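Local coordinates for protein beta 1-3 glucanase (PDB 5H4E) that probably hydrolyses beta-1,3-glucans, as a bacterial beta-1,3-glucanase domain of glycoside hydrolase family 64, at residues Y347-C350 against Y351-V354. Numbering follows the deposited sequence.
Sequences YGFC and YDDV
Cys350 SG stands over one face of the Tyr351 ring, 4.2 Å from the ring centroid and almost on the ring normal. Tyr351 CB packs against Phe349 CE2, while the Tyr351 side chain also touches Ala301 and Cys304 of helix 294-309. Asp352 N donates to Phe349 O (3.1 Å), approaching from above the carbonyl plane. Asp352 CB lies over one face of the Phe349 ring as a CH-pi contact, 4.2 Å from its centroid; Phe349 CG sits between its own backbone N and carbonyl carbon (chi1 63°), which turns the ring's face to Asp352 CB. Asp352 OD2 takes the Gly348 N-H at 2.8 Å through its anti lone pair and also hydrogen-bonds to His338 NE2, while OD1 forms a salt bridge with Arg309, so the buried carboxylate is gripped at both oxygens. Asp353 crosses the hydroxyl end of Tyr347, with Asp353 CG 3.3 Å from Tyr347 OH, and one water bridges Asp353 OD1 to Cys350 O. Val354 N closes on Tyr351 O. Two overlapping type I beta turns, Phe349 to Asp352 and Tyr351 to Val354, thus shape the loop between helix 332-339 and strand 361-363, with an aspartate side chain bonded back to the backbone of Gly348.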
loop_
_atom_site.group_PDB
_atom_site.type_symbol
_atom_site.label_atom_id
_atom_site.label_comp_id
_atom_site.label_asym_id
_atom_site.label_seq_id
_atom_site.Cartn_x
_atom_site.Cartn_y
_atom_site.Cartn_z
ATOM N N TYR A 347 6.897 -0.848 -1.382
ATOM C CA TYR A 347 6.024 -0.057 -0.526
ATOM C C TYR A 347 5.977 -0.673 0.872
ATOM O O TYR A 347 5.070 -1.454 1.180
ATOM C CB TYR A 347 4.605 0.039 -1.099
ATOM C CG TYR A 347 4.294 1.375 -1.730
ATOM C CD1 TYR A 347 4.265 2.536 -0.958
ATOM C CD2 TYR A 347 3.952 1.470 -3.086
ATOM C CE1 TYR A 347 3.964 3.769 -1.526
ATOM C CE2 TYR A 347 3.635 2.703 -3.662
ATOM C CZ TYR A 347 3.644 3.850 -2.872
ATOM O OH TYR A 347 3.337 5.083 -3.425
ATOM N N GLY A 348 6.947 -0.325 1.719
ATOM C CA GLY A 348 7.026 -0.890 3.062
ATOM C C GLY A 348 6.213 -0.102 4.082
ATOM O O GLY A 348 5.899 -0.592 5.167
ATOM N N PHE A 349 5.894 1.140 3.735
ATOM C CA PHE A 349 5.013 1.989 4.536
ATOM C C PHE A 349 4.450 3.050 3.600
ATOM O O PHE A 349 4.951 3.211 2.477
ATOM C CB PHE A 349 5.745 2.628 5.735
ATOM C CG PHE A 349 6.864 3.556 5.342
ATOM C CD1 PHE A 349 8.129 3.057 5.068
ATOM C CD2 PHE A 349 6.651 4.926 5.244
ATOM C CE1 PHE A 349 9.169 3.907 4.696
ATOM C CE2 PHE A 349 7.680 5.775 4.860
ATOM C CZ PHE A 349 8.943 5.260 4.587
ATOM N N CYS A 350 3.420 3.756 4.069
ATOM C CA CYS A 350 2.614 4.678 3.259
ATOM C C CYS A 350 3.420 5.581 2.328
ATOM O O CYS A 350 3.142 5.643 1.133
ATOM C CB CYS A 350 1.746 5.554 4.177
ATOM S SG CYS A 350 0.624 6.705 3.322
ATOM N N TYR A 351 4.421 6.265 2.877
ATOM C CA TYR A 351 5.168 7.266 2.118
ATOM C C TYR A 351 6.502 6.787 1.557
ATOM O O TYR A 351 7.425 7.589 1.361
ATOM C CB TYR A 351 5.407 8.488 2.999
ATOM C CG TYR A 351 4.173 9.342 3.189
ATOM C CD1 TYR A 351 3.576 9.967 2.107
ATOM C CD2 TYR A 351 3.623 9.536 4.446
ATOM C CE1 TYR A 351 2.455 10.769 2.267
ATOM C CE2 TYR A 351 2.503 10.336 4.621
ATOM C CZ TYR A 351 1.925 10.951 3.525
ATOM O OH TYR A 351 0.812 11.749 3.687
ATOM N N ASP A 352 6.604 5.489 1.282
ATOM C CA ASP A 352 7.861 4.920 0.824
ATOM C C ASP A 352 8.240 5.404 -0.576
ATOM O O ASP A 352 9.371 5.192 -1.017
ATOM C CB ASP A 352 7.804 3.388 0.859
ATOM C CG ASP A 352 9.058 2.769 1.484
ATOM O OD1 ASP A 352 10.123 3.429 1.476
ATOM O OD2 ASP A 352 8.979 1.631 1.996
ATOM N N ASP A 353 7.310 6.059 -1.270
ATOM C CA ASP A 353 7.606 6.585 -2.599
ATOM C C ASP A 353 8.372 7.914 -2.510
ATOM O O ASP A 353 8.807 8.464 -3.531
ATOM C CB ASP A 353 6.320 6.728 -3.438
ATOM C CG ASP A 353 5.280 7.628 -2.796
ATOM O OD1 ASP A 353 5.148 7.630 -1.550
ATOM O OD2 ASP A 353 4.588 8.335 -3.556
ATOM N N VAL A 354 8.566 8.410 -1.287
ATOM C CA VAL A 354 9.438 9.572 -1.097
ATOM C C VAL A 354 10.831 9.219 -1.610
ATOM O O VAL A 354 11.430 8.239 -1.154
ATOM C CB VAL A 354 9.502 10.023 0.364
ATOM C CG1 VAL A 354 10.605 11.051 0.551
ATOM C CG2 VAL A 354 8.163 10.618 0.776
HETATM O O HOH W 1 2.376 7.613 -0.837
#